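Long-range contacts in DNA topoisomerase 2-associated protein PAT1 (Saccharomyces cerevisiae, PDB 4OGP), which activates mRNA decapping and represses translation, its C-terminal domain probably serving to recruit decapping factors such as Dcp2 and Lsm1-7: residues K4-L9 against I52-F57; K59-M64 against D113-I118; T189-Y194 against S242-H247; G138-L143 against I164-A169. One frame throughout, in Å; residues are numbered along the deposited sequence.

Contact 1 (K4-L9 against I52-F57); sequences KFILEL and ISMLSF
In the ARM-repeat fold of this domain, I6, L7 and L9 on the first long helix, 3-25, pack against S53, M54 and F57, where helix 50-54 gives way to a tight turn. That turn is a type I beta turn from M54 to F57, closed by F57 N bonding to M54 O, and F57 is the N-cap residue of the following helix, 58-62. The backbones come nearest at I6 and M54, whose CA atoms are 6.2 Å apart. I6 carries most of the contact, and its two branches divide the work. Its CG2, anti to the backbone N because chi1 is -53°, touches M54 CG at 3.7 Å and also reaches F57 CE2 at 3.8 Å. The other branch ends with I6 CD1 3.8 Å from S53 CB, so it is the methylene and not the hydroxyl of the serine that meets the isoleucine. F57 crosses I6 and L7 at about a right angle; L7 CD2 lies 3.8 Å from F57 CE1, on the other side of the ring's long axis from the atoms that I6 meets. M54 SD lies 3.4 Å from L9 CD2, and the bend at chi3 (-70°) lets the terminal methyl, M54 CE, come within 3.7 Å of the same L9 methyl. Beyond the two segments, M54 and F57 also lie against I10, one turn on from I6. No hydrogen bond or salt bridge spans the two segments. Cohesion here therefore rests on hydrophobic burial and shape fit, with methyls, a thioether and an aromatic ring fixing the turn beside the helix.

Contact 2 (K59-M64 against D113-I118); sequences KGIKIM and DLFQMI
I61 extends its CG1 branch anti to the backbone N (chi1 -172°), which leaves CG2 between N and the carbonyl carbon, while F115 swings its ring anti to its own N (chi1 -179°). The two side chains then cross at about a right angle. This is helix-on-helix packing within the ARM-repeat fold: the short helix 58-62 rests on the long helix 106-127, nearest at I61 and F115, with 6.6 Å between their CA atoms. The longer branch of I61 has two neighbours, with I61 CG1 3.8 Å from I118 CG2 and I61 CD1 3.6 Å from F115 CD1; the short branch puts I61 CG2 3.7 Å from L114 CD2. An alanine here would strip away all three of these contacts and would probably open a gap between L114, F115 and I118, with the F115 ring less restrained. At the margin, the aliphatic part of K62 passes L114, its CG 4.3 Å from L114 CD2. F115 also touches I157 of helix 156-170, so the long helix packs against that helix as well. The carbonyl oxygen of I61 accepts a bond from M64 N and is touched as well by the methyl I118 CD1, 3.6 Å away.

Contact 3 (T189-Y194 against S242-H247); sequences TWNEIY and SGKLNH
The Y194 ring carries S242 O over one face, 3.6 Å above the plane and offset toward the rim, and turns its edge to H247. That edge meets the imidazole in a T-shaped (edge-to-face) pair: Y194 CE2 stands over the centre of the H247 ring, the centroids are 4.9 Å apart and the planes lie at 62°. At the edge of the imidazole, in its plane, K244 N donates to H247 ND1 over 3.0 Å at a nearly straight 168°. K244 is the N-cap of helix 245-254, and the imidazole three residues on accepts its backbone N-H, without the reciprocal bond of a capping box. S242 OG sits in the plane of the W190 ring at its edge, 3.0 Å from W190 CZ2, and S242 CB packs 3.5 Å from Y194 CE1. An alanine in place of Y194 would lose the T-shaped partner of H247 and would probably leave L239 O without the phenol hydroxyl that bonds to it. Toward the surface, a water lies 3.2 Å from N191 OD1 and 3.1 Å from S242 O, but has too few protons for every acceptor around it. Since ND1 accepts, the proton of a neutral H247 is probably on NE2, which makes a weak bond to D195 OD1. The buried S242 OG finds no polar partner, and no direct hydrogen bond links the segments, so this ARM-repeat join of helix 184-201 to the loop entering helix 245-254 rests on ring contacts and the water.

Contact 4 (G138-L143 against I164-A169); sequences GLLLQL and ILISRA
L140 and L165 form the centre of a purely apolar set of contacts, sliding past each other in opposite directions with L140 CD2 3.7 Å from L165 CD1. The same L165 methyl also reaches L143 CD2, at 3.9 Å, so one branch is shared by two residues a turn apart on helix 133-145. Its other branch is more loosely held: L165 CD2 comes no nearer than 4.5 Å to L139 CB. The second branch of L140 faces away from this cluster, and L140 CD1 meets I166 CG2 at 3.7 Å. I166 has chi1 at 64°, which places CG1 between the backbone N and the carbonyl carbon and swings CG2 over to the N side, where L140 can touch it. These leucines and isoleucines join two neighbouring helices of the ARM-repeat fold, 133-145 and 156-170, which run roughly antiparallel at 148° with their segment axes 10.3 Å apart. All the residues that touch are buried. Polar bonding is internal to each helix: L143 N bonds to L139 O, and A169 N to L165 O, so the main chain asks nothing of the opposite segment. Hydrophobic layers continue outward on two fronts. F84 of helix 73-86 packs on both L139 and L165, and W190 of helix 184-201 packs on both L140 and I166.

The four contacts follow one another along the chain, each closing before the next opens, in the order 1, 2, 4, 3, as expected of a fold built by stacking successive helices. Contacts 1 and 2 have centres about 13 Å apart and meet through L55, whose CD2 is 3.9 Å from M64 CG. Contacts 3 and 4 form a second pair at the same spacing, where W190 CZ3 lies 3.4 Å from L140 CD1. Between the pairs, contacts 2 and 4 do not touch, their nearest atoms being about 7 Å apart. Contacts 1 and 3, with centres about 39 Å apart, lie on opposite sides of the chain's centre.

Contact 1 (K4-L9 against I52-F57)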
loop_
_atom_site.group_PDB
_atom_site.type_symbol
_atom_site.label_atom_id
_atom_site.label_comp_id
_atom_site.label_asym_id
_atom_site.label_seq_id
_atom_site.Cartn_x
_atom_site.Cartn_y
_atom_site.Cartn_z
ATOM N N LYS A 4 17.376 20.496 10.814
ATOM C CA LYS A 4 18.201 20.300 12.000
ATOM C C LYS A 4 17.333 20.206 13.249
ATOM O O LYS A 4 17.655 19.473 14.178
ATOM C CB LYS A 4 19.233 21.419 12.131
ATOM C CG LYS A 4 20.324 21.166 13.161
ATOM C CD LYS A 4 21.603 21.870 12.737
ATOM C CE LYS A 4 22.331 22.506 13.906
ATOM N NZ LYS A 4 23.515 23.257 13.415
ATOM N N PHE A 5 16.221 20.935 13.255
ATOM C CA PHE A 5 15.255 20.876 14.355
ATOM C C PHE A 5 14.603 19.490 14.487
ATOM O O PHE A 5 14.505 18.944 15.585
ATOM C CB PHE A 5 14.176 21.960 14.177
ATOM C CG PHE A 5 12.962 21.764 15.049
ATOM C CD1 PHE A 5 13.037 21.941 16.421
ATOM C CD2 PHE A 5 11.740 21.407 14.492
ATOM C CE1 PHE A 5 11.915 21.762 17.228
ATOM C CE2 PHE A 5 10.620 21.224 15.291
ATOM C CZ PHE A 5 10.709 21.404 16.663
ATOM N N ILE A 6 14.155 18.935 13.364
ATOM C CA ILE A 6 13.510 17.622 13.348
ATOM C C ILE A 6 14.496 16.526 13.757
ATOM O O ILE A 6 14.151 15.605 14.503
ATOM C CB ILE A 6 12.916 17.305 11.959
ATOM C CG1 ILE A 6 11.998 18.440 11.497
ATOM C CG2 ILE A 6 12.154 15.982 11.987
ATOM C CD1 ILE A 6 10.785 18.622 12.364
ATOM N N LEU A 7 15.730 16.638 13.281
ATOM C CA LEU A 7 16.774 15.694 13.679
ATOM C C LEU A 7 16.992 15.707 15.189
ATOM O O LEU A 7 17.137 14.650 15.807
ATOM C CB LEU A 7 18.079 15.986 12.943
ATOM C CG LEU A 7 18.042 15.671 11.448
ATOM C CD1 LEU A 7 19.256 16.251 10.759
ATOM C CD2 LEU A 7 17.973 14.164 11.231
ATOM N N GLU A 8 16.996 16.902 15.774
ATOM C CA GLU A 8 17.140 17.069 17.223
ATOM C C GLU A 8 15.951 16.447 17.955
ATOM O O GLU A 8 16.082 15.899 19.054
ATOM C CB GLU A 8 17.254 18.561 17.576
ATOM C CG GLU A 8 18.562 19.218 17.147
ATOM C CD GLU A 8 18.538 20.745 17.251
ATOM O OE1 GLU A 8 19.630 21.364 17.273
ATOM O OE2 GLU A 8 17.431 21.330 17.300
ATOM N N LEU A 9 14.787 16.550 17.324
ATOM C CA LEU A 9 13.539 16.020 17.852
ATOM C C LEU A 9 13.558 14.491 17.889
ATOM O O LEU A 9 13.156 13.873 18.882
ATOM C CB LEU A 9 12.393 16.489 16.953
ATOM C CG LEU A 9 11.045 16.738 17.604
ATOM C CD1 LEU A 9 10.178 17.539 16.655
ATOM C CD2 LEU A 9 10.385 15.431 17.952
ATOM N N ILE A 52 4.824 14.636 12.029
ATOM C CA ILE A 52 4.623 14.347 10.620
ATOM C C ILE A 52 5.930 14.448 9.838
ATOM O O ILE A 52 6.264 13.561 9.047
ATOM C CB ILE A 52 3.561 15.326 10.026
ATOM C CG1 ILE A 52 2.178 15.025 10.614
ATOM C CG2 ILE A 52 3.552 15.281 8.515
ATOM C CD1 ILE A 52 1.874 13.527 10.779
ATOM N N SER A 53 6.674 15.528 10.064
ATOM C CA SER A 53 7.978 15.696 9.425
ATOM C C SER A 53 8.969 14.583 9.819
ATOM O O SER A 53 9.768 14.140 9.002
ATOM C CB SER A 53 8.561 17.080 9.729
ATOM O OG SER A 53 7.813 18.110 9.091
ATOM N N MET A 54 8.906 14.135 11.067
ATOM C CA MET A 54 9.751 13.031 11.528
ATOM C C MET A 54 9.600 11.760 10.684
ATOM O O MET A 54 10.573 11.020 10.488
ATOM C CB MET A 54 9.461 12.708 12.995
ATOM C CG MET A 54 10.094 13.673 13.981
ATOM S SD MET A 54 10.146 12.965 15.635
ATOM C CE MET A 54 8.416 12.988 16.069
ATOM N N LEU A 55 8.380 11.530 10.193
ATOM C CA LEU A 55 8.036 10.365 9.390
ATOM C C LEU A 55 8.740 10.332 8.048
ATOM O O LEU A 55 8.764 9.302 7.382
ATOM C CB LEU A 55 6.525 10.300 9.157
ATOM C CG LEU A 55 5.689 10.071 10.409
ATOM C CD1 LEU A 55 4.253 9.801 10.026
ATOM C CD2 LEU A 55 6.260 8.918 11.234
ATOM N N SER A 56 9.298 11.457 7.630
ATOM C CA SER A 56 10.044 11.447 6.384
ATOM C C SER A 56 11.557 11.340 6.581
ATOM O O SER A 56 12.325 11.589 5.671
ATOM C CB SER A 56 9.630 12.612 5.487
ATOM O OG SER A 56 8.347 12.315 4.942
ATOM N N PHE A 57 11.960 10.917 7.778
ATOM C CA PHE A 57 13.339 10.527 8.061
ATOM C C PHE A 57 13.377 9.038 8.406
ATOM O O PHE A 57 12.561 8.552 9.190
ATOM C CB PHE A 57 13.901 11.340 9.225
ATOM C CG PHE A 57 14.137 12.781 8.894
ATOM C CD1 PHE A 57 15.416 13.241 8.614
ATOM C CD2 PHE A 57 13.083 13.677 8.857
ATOM C CE1 PHE A 57 15.636 14.577 8.305
ATOM C CE2 PHE A 57 13.293 15.008 8.547
ATOM C CZ PHE A 57 14.573 15.459 8.272
#

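Contact 2 (K59-M64 against D113-I118)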
loop_
_atom_site.group_PDB
_atom_site.type_symbol
_atom_site.label_atom_id
_atom_site.label_comp_id
_atom_site.label_asym_id
_atom_site.label_seq_id
_atom_site.Cartn_x
_atom_site.Cartn_y
_atom_site.Cartn_z
ATOM N N LYS A 59 15.354 7.366 10.296
ATOM C CA LYS A 59 15.462 7.155 11.731
ATOM C C LYS A 59 14.158 7.474 12.458
ATOM O O LYS A 59 13.898 6.953 13.532
ATOM C CB LYS A 59 16.608 7.976 12.310
ATOM C CG LYS A 59 16.955 7.603 13.738
ATOM C CD LYS A 59 18.262 8.244 14.178
ATOM C CE LYS A 59 18.591 7.907 15.632
ATOM N NZ LYS A 59 19.907 8.488 16.037
ATOM N N GLY A 60 13.345 8.359 11.892
ATOM C CA GLY A 60 12.078 8.678 12.517
ATOM C C GLY A 60 11.097 7.526 12.346
ATOM O O GLY A 60 10.453 7.098 13.302
ATOM N N ILE A 61 10.986 7.013 11.127
ATOM C CA ILE A 61 10.075 5.899 10.878
ATOM C C ILE A 61 10.524 4.619 11.594
ATOM O O ILE A 61 9.693 3.844 12.060
ATOM C CB ILE A 61 9.818 5.664 9.354
ATOM C CG1 ILE A 61 8.721 4.618 9.150
ATOM C CG2 ILE A 61 11.077 5.260 8.621
ATOM C CD1 ILE A 61 7.324 5.179 9.359
ATOM N N LYS A 62 11.833 4.421 11.716
ATOM C CA LYS A 62 12.366 3.235 12.381
ATOM C C LYS A 62 11.960 3.080 13.840
ATOM O O LYS A 62 11.948 1.976 14.361
ATOM C CB LYS A 62 13.890 3.181 12.262
ATOM C CG LYS A 62 14.376 2.578 10.964
ATOM C CD LYS A 62 15.901 2.618 10.865
ATOM C CE LYS A 62 16.375 1.777 9.706
ATOM N NZ LYS A 62 17.784 2.070 9.352
ATOM N N ILE A 63 11.635 4.177 14.508
ATOM C CA ILE A 63 11.287 4.087 15.919
ATOM C C ILE A 63 9.773 3.970 16.141
ATOM O O ILE A 63 9.318 3.814 17.272
ATOM C CB ILE A 63 11.866 5.280 16.727
ATOM C CG1 ILE A 63 11.879 4.980 18.232
ATOM C CG2 ILE A 63 11.091 6.549 16.433
ATOM C CD1 ILE A 63 13.141 4.391 18.738
ATOM N N MET A 64 8.997 4.022 15.062
ATOM C CA MET A 64 7.533 3.977 15.187
ATOM C C MET A 64 6.977 2.731 15.879
ATOM O O MET A 64 6.117 2.858 16.748
ATOM C CB MET A 64 6.817 4.210 13.846
ATOM C CG MET A 64 6.795 5.674 13.360
ATOM S SD MET A 64 6.322 6.916 14.604
ATOM C CE MET A 64 4.812 6.206 15.249
ATOM N N ASP A 113 10.153 1.775 0.371
ATOM C CA ASP A 113 9.925 0.421 0.867
ATOM C C ASP A 113 9.971 0.333 2.392
ATOM O O ASP A 113 9.148 -0.340 2.998
ATOM C CB ASP A 113 10.942 -0.556 0.253
ATOM C CG ASP A 113 10.763 -1.988 0.755
ATOM O OD1 ASP A 113 9.613 -2.460 0.805
ATOM O OD2 ASP A 113 11.775 -2.638 1.110
ATOM N N LEU A 114 10.946 0.993 3.015
ATOM C CA LEU A 114 11.020 1.020 4.478
ATOM C C LEU A 114 9.765 1.679 5.085
ATOM O O LEU A 114 9.195 1.198 6.067
ATOM C CB LEU A 114 12.260 1.783 4.927
ATOM C CG LEU A 114 12.537 1.789 6.431
ATOM C CD1 LEU A 114 13.189 0.467 6.888
ATOM C CD2 LEU A 114 13.393 2.983 6.809
ATOM N N PHE A 115 9.327 2.781 4.491
ATOM C CA PHE A 115 8.173 3.479 5.035
ATOM C C PHE A 115 6.935 2.613 4.985
ATOM O O PHE A 115 6.236 2.447 5.982
ATOM C CB PHE A 115 7.863 4.777 4.296
ATOM C CG PHE A 115 6.690 5.501 4.875
ATOM C CD1 PHE A 115 6.854 6.342 5.966
ATOM C CD2 PHE A 115 5.411 5.300 4.373
ATOM C CE1 PHE A 115 5.768 6.986 6.529
ATOM C CE2 PHE A 115 4.327 5.945 4.932
ATOM C CZ PHE A 115 4.505 6.792 6.002
ATOM N N GLN A 116 6.652 2.061 3.818
ATOM C CA GLN A 116 5.433 1.287 3.699
ATOM C C GLN A 116 5.525 -0.040 4.460
ATOM O O GLN A 116 4.520 -0.542 4.955
ATOM C CB GLN A 116 5.027 1.096 2.240
ATOM C CG GLN A 116 5.789 0.059 1.500
ATOM C CD GLN A 116 4.880 -0.770 0.634
ATOM O OE1 GLN A 116 3.917 -0.259 0.062
ATOM N NE2 GLN A 116 5.164 -2.056 0.545
ATOM N N MET A 117 6.730 -0.587 4.589
ATOM C CA MET A 117 6.902 -1.803 5.367
ATOM C C MET A 117 6.561 -1.556 6.833
ATOM O O MET A 117 5.833 -2.325 7.456
ATOM C CB MET A 117 8.336 -2.333 5.276
ATOM C CG MET A 117 8.580 -3.374 4.191
ATOM S SD MET A 117 10.086 -4.326 4.520
ATOM C CE MET A 117 10.451 -5.001 2.904
ATOM N N ILE A 118 7.103 -0.490 7.397
ATOM C CA ILE A 118 6.884 -0.235 8.808
ATOM C C ILE A 118 5.475 0.272 9.071
ATOM O O ILE A 118 4.777 -0.244 9.939
ATOM C CB ILE A 118 7.929 0.747 9.375
ATOM C CG1 ILE A 118 9.253 0.008 9.601
ATOM C CG2 ILE A 118 7.417 1.396 10.664
ATOM C CD1 ILE A 118 10.380 0.888 10.093
#

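Contact 3 (T189-Y194 against S242-H247)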
loop_
_atom_site.group_PDB
_atom_site.type_symbol
_atom_site.label_atom_id
_atom_site.label_comp_id
_atom_site.label_asym_id
_atom_site.label_seq_id
_atom_site.Cartn_x
_atom_site.Cartn_y
_atom_site.Cartn_z
ATOM N N THR A 189 -23.409 2.566 6.755
ATOM C CA THR A 189 -22.270 3.479 6.841
ATOM C C THR A 189 -21.176 3.067 5.864
ATOM O O THR A 189 -20.593 3.902 5.171
ATOM C CB THR A 189 -21.679 3.510 8.270
ATOM O OG1 THR A 189 -22.669 3.997 9.184
ATOM C CG2 THR A 189 -20.450 4.412 8.335
ATOM N N TRP A 190 -20.919 1.765 5.813
ATOM C CA TRP A 190 -19.936 1.190 4.902
ATOM C C TRP A 190 -20.322 1.423 3.437
ATOM O O TRP A 190 -19.470 1.760 2.602
ATOM C CB TRP A 190 -19.769 -0.301 5.211
ATOM C CG TRP A 190 -18.966 -1.092 4.224
ATOM C CD1 TRP A 190 -19.310 -2.291 3.676
ATOM C CD2 TRP A 190 -17.678 -0.761 3.685
ATOM N NE1 TRP A 190 -18.328 -2.723 2.824
ATOM C CE2 TRP A 190 -17.314 -1.802 2.809
ATOM C CE3 TRP A 190 -16.807 0.321 3.842
ATOM C CZ2 TRP A 190 -16.114 -1.799 2.102
ATOM C CZ3 TRP A 190 -15.612 0.319 3.140
ATOM C CH2 TRP A 190 -15.278 -0.733 2.282
ATOM N N ASN A 191 -21.606 1.257 3.131
ATOM C CA ASN A 191 -22.116 1.603 1.801
ATOM C C ASN A 191 -21.886 3.063 1.394
ATOM O O ASN A 191 -21.440 3.332 0.277
ATOM C CB ASN A 191 -23.594 1.223 1.649
ATOM C CG ASN A 191 -23.776 -0.108 0.957
ATOM O OD1 ASN A 191 -23.433 -0.251 -0.220
ATOM N ND2 ASN A 191 -24.316 -1.093 1.676
ATOM N N GLU A 192 -22.176 3.998 2.292
ATOM C CA GLU A 192 -21.935 5.415 2.015
ATOM C C GLU A 192 -20.458 5.692 1.778
ATOM O O GLU A 192 -20.087 6.405 0.857
ATOM C CB GLU A 192 -22.367 6.294 3.189
ATOM C CG GLU A 192 -23.759 6.077 3.725
ATOM C CD GLU A 192 -23.938 6.767 5.071
ATOM O OE1 GLU A 192 -23.308 7.829 5.280
ATOM O OE2 GLU A 192 -24.685 6.241 5.925
ATOM N N ILE A 193 -19.621 5.148 2.654
ATOM C CA ILE A 193 -18.179 5.362 2.581
ATOM C C ILE A 193 -17.587 4.743 1.318
ATOM O O ILE A 193 -16.837 5.399 0.598
ATOM C CB ILE A 193 -17.464 4.835 3.850
ATOM C CG1 ILE A 193 -17.791 5.743 5.039
ATOM C CG2 ILE A 193 -15.959 4.763 3.630
ATOM C CD1 ILE A 193 -17.527 5.109 6.377
ATOM N N TYR A 194 -17.932 3.489 1.042
ATOM C CA TYR A 194 -17.500 2.865 -0.207
ATOM C C TYR A 194 -17.882 3.731 -1.402
ATOM O O TYR A 194 -17.083 3.935 -2.315
ATOM C CB TYR A 194 -18.100 1.468 -0.387
ATOM C CG TYR A 194 -17.612 0.796 -1.648
ATOM C CD1 TYR A 194 -16.484 -0.033 -1.630
ATOM C CD2 TYR A 194 -18.260 1.003 -2.868
ATOM C CE1 TYR A 194 -16.025 -0.634 -2.787
ATOM C CE2 TYR A 194 -17.809 0.412 -4.023
ATOM C CZ TYR A 194 -16.695 -0.409 -3.987
ATOM O OH TYR A 194 -16.255 -1.012 -5.150
ATOM N N SER A 242 -15.782 -5.460 -2.740
ATOM C CA SER A 242 -16.396 -4.634 -1.717
ATOM C C SER A 242 -17.580 -3.858 -2.309
ATOM O O SER A 242 -18.334 -3.199 -1.597
ATOM C CB SER A 242 -15.348 -3.655 -1.174
ATOM O OG SER A 242 -15.107 -3.879 0.195
ATOM N N GLY A 243 -17.725 -3.941 -3.623
ATOM C CA GLY A 243 -18.723 -3.161 -4.319
ATOM C C GLY A 243 -19.893 -3.984 -4.806
ATOM O O GLY A 243 -19.912 -5.210 -4.675
ATOM N N LYS A 244 -20.874 -3.290 -5.373
ATOM C CA LYS A 244 -22.050 -3.929 -5.928
ATOM C C LYS A 244 -21.791 -4.218 -7.399
ATOM O O LYS A 244 -20.740 -3.861 -7.930
ATOM C CB LYS A 244 -23.261 -3.006 -5.767
ATOM C CG LYS A 244 -23.638 -2.761 -4.309
ATOM C CD LYS A 244 -24.583 -1.572 -4.165
ATOM C CE LYS A 244 -25.162 -1.488 -2.758
ATOM N NZ LYS A 244 -25.921 -2.728 -2.396
ATOM N N LEU A 245 -22.762 -4.830 -8.067
ATOM C CA LEU A 245 -22.571 -5.257 -9.444
ATOM C C LEU A 245 -22.288 -4.094 -10.402
ATOM O O LEU A 245 -21.517 -4.238 -11.348
ATOM C CB LEU A 245 -23.766 -6.096 -9.912
ATOM C CG LEU A 245 -23.769 -6.574 -11.365
ATOM C CD1 LEU A 245 -22.642 -7.555 -11.604
ATOM C CD2 LEU A 245 -25.110 -7.195 -11.711
ATOM N N ASN A 246 -22.894 -2.938 -10.165
ATOM C CA ASN A 246 -22.641 -1.819 -11.065
ATOM C C ASN A 246 -21.219 -1.275 -10.869
ATOM O O ASN A 246 -20.569 -0.878 -11.832
ATOM C CB ASN A 246 -23.712 -0.726 -10.956
ATOM C CG ASN A 246 -23.482 0.415 -11.941
ATOM O OD1 ASN A 246 -23.445 0.194 -13.152
ATOM N ND2 ASN A 246 -23.310 1.636 -11.424
ATOM N N HIS A 247 -20.735 -1.306 -9.629
ATOM C CA HIS A 247 -19.361 -0.901 -9.327
ATOM C C HIS A 247 -18.375 -1.824 -10.035
ATOM O O HIS A 247 -17.443 -1.363 -10.692
ATOM C CB HIS A 247 -19.090 -0.948 -7.824
ATOM C CG HIS A 247 -19.867 0.048 -7.025
ATOM N ND1 HIS A 247 -20.608 -0.307 -5.918
ATOM C CD2 HIS A 247 -19.983 1.392 -7.135
ATOM C CE1 HIS A 247 -21.165 0.768 -5.396
ATOM N NE2 HIS A 247 -20.802 1.815 -6.115
HETATM O O HOH W 1 -20.729 -1.269 -1.584
#

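Contact 4 (G138-L143 against I164-A169)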
loop_
_atom_site.group_PDB
_atom_site.type_symbol
_atom_site.label_atom_id
_atom_site.label_comp_id
_atom_site.label_asym_id
_atom_site.label_seq_id
_atom_site.Cartn_x
_atom_site.Cartn_y
_atom_site.Cartn_z
ATOM N N GLY A 138 -14.166 5.087 10.246
ATOM C CA GLY A 138 -13.731 6.438 10.529
ATOM C C GLY A 138 -12.401 6.741 9.873
ATOM O O GLY A 138 -12.181 7.834 9.377
ATOM N N LEU A 139 -11.507 5.759 9.869
ATOM C CA LEU A 139 -10.188 5.949 9.275
ATOM C C LEU A 139 -10.263 6.068 7.754
ATOM O O LEU A 139 -9.647 6.955 7.164
ATOM C CB LEU A 139 -9.225 4.838 9.710
ATOM C CG LEU A 139 -8.679 5.038 11.128
ATOM C CD1 LEU A 139 -7.662 3.984 11.475
ATOM C CD2 LEU A 139 -8.078 6.426 11.283
ATOM N N LEU A 140 -11.029 5.184 7.125
ATOM C CA LEU A 140 -11.273 5.283 5.684
ATOM C C LEU A 140 -11.851 6.640 5.298
ATOM O O LEU A 140 -11.437 7.264 4.309
ATOM C CB LEU A 140 -12.244 4.189 5.242
ATOM C CG LEU A 140 -11.726 3.063 4.348
ATOM C CD1 LEU A 140 -12.903 2.249 3.829
ATOM C CD2 LEU A 140 -10.894 3.600 3.192
ATOM N N LEU A 141 -12.819 7.089 6.087
ATOM C CA LEU A 141 -13.539 8.324 5.812
ATOM C C LEU A 141 -12.603 9.521 5.958
ATOM O O LEU A 141 -12.652 10.460 5.164
ATOM C CB LEU A 141 -14.754 8.440 6.744
ATOM C CG LEU A 141 -15.864 9.436 6.398
ATOM C CD1 LEU A 141 -16.197 9.397 4.913
ATOM C CD2 LEU A 141 -17.104 9.145 7.226
ATOM N N GLN A 142 -11.741 9.480 6.968
ATOM C CA GLN A 142 -10.722 10.513 7.129
ATOM C C GLN A 142 -9.803 10.529 5.919
ATOM O O GLN A 142 -9.448 11.594 5.412
ATOM C CB GLN A 142 -9.898 10.275 8.390
ATOM C CG GLN A 142 -10.265 11.168 9.554
ATOM C CD GLN A 142 -9.450 10.844 10.786
ATOM O OE1 GLN A 142 -8.713 9.861 10.808
ATOM N NE2 GLN A 142 -9.572 11.675 11.820
ATOM N N LEU A 143 -9.429 9.339 5.454
ATOM C CA LEU A 143 -8.578 9.211 4.277
ATOM C C LEU A 143 -9.223 9.867 3.057
ATOM O O LEU A 143 -8.604 10.692 2.391
ATOM C CB LEU A 143 -8.276 7.741 3.992
ATOM C CG LEU A 143 -7.044 7.467 3.135
ATOM C CD1 LEU A 143 -5.803 7.958 3.853
ATOM C CD2 LEU A 143 -6.924 5.995 2.818
ATOM N N ILE A 164 -5.826 -2.543 2.366
ATOM C CA ILE A 164 -5.830 -3.027 3.743
ATOM C C ILE A 164 -7.086 -2.566 4.478
ATOM O O ILE A 164 -7.746 -3.361 5.149
ATOM C CB ILE A 164 -4.564 -2.595 4.507
ATOM C CG1 ILE A 164 -3.501 -3.689 4.404
ATOM C CG2 ILE A 164 -4.865 -2.339 5.980
ATOM C CD1 ILE A 164 -2.105 -3.161 4.565
ATOM N N LEU A 165 -7.423 -1.285 4.327
ATOM C CA LEU A 165 -8.584 -0.721 5.005
ATOM C C LEU A 165 -9.870 -1.370 4.526
ATOM O O LEU A 165 -10.683 -1.794 5.341
ATOM C CB LEU A 165 -8.661 0.785 4.816
ATOM C CG LEU A 165 -7.673 1.652 5.591
ATOM C CD1 LEU A 165 -7.868 3.115 5.205
ATOM C CD2 LEU A 165 -7.821 1.457 7.096
ATOM N N ILE A 166 -10.061 -1.460 3.215
ATOM C CA ILE A 166 -11.323 -2.019 2.725
ATOM C C ILE A 166 -11.406 -3.531 2.948
ATOM O O ILE A 166 -12.468 -4.046 3.286
ATOM C CB ILE A 166 -11.679 -1.621 1.259
ATOM C CG1 ILE A 166 -10.667 -2.157 0.251
ATOM C CG2 ILE A 166 -11.830 -0.089 1.108
ATOM C CD1 ILE A 166 -11.024 -1.751 -1.181
ATOM N N SER A 167 -10.286 -4.237 2.803
ATOM C CA SER A 167 -10.293 -5.678 3.040
ATOM C C SER A 167 -10.544 -5.990 4.513
ATOM O O SER A 167 -11.159 -7.000 4.831
ATOM C CB SER A 167 -9.009 -6.350 2.552
ATOM O OG SER A 167 -8.036 -6.387 3.580
ATOM N N ARG A 168 -10.088 -5.111 5.402
ATOM C CA ARG A 168 -10.380 -5.235 6.831
ATOM C C ARG A 168 -11.843 -4.912 7.121
ATOM O O ARG A 168 -12.442 -5.445 8.052
ATOM C CB ARG A 168 -9.488 -4.300 7.647
ATOM C CG ARG A 168 -9.570 -4.539 9.143
ATOM C CD ARG A 168 -8.983 -5.897 9.492
ATOM N NE ARG A 168 -9.347 -6.351 10.833
ATOM C CZ ARG A 168 -9.035 -7.554 11.309
ATOM N NH1 ARG A 168 -8.356 -8.400 10.546
ATOM N NH2 ARG A 168 -9.397 -7.913 12.539
ATOM N N ALA A 169 -12.406 -4.014 6.326
ATOM C CA ALA A 169 -13.822 -3.685 6.429
ATOM C C ALA A 169 -14.661 -4.888 5.991
ATOM O O ALA A 169 -15.539 -5.346 6.721
ATOM C CB ALA A 169 -14.124 -2.496 5.573
#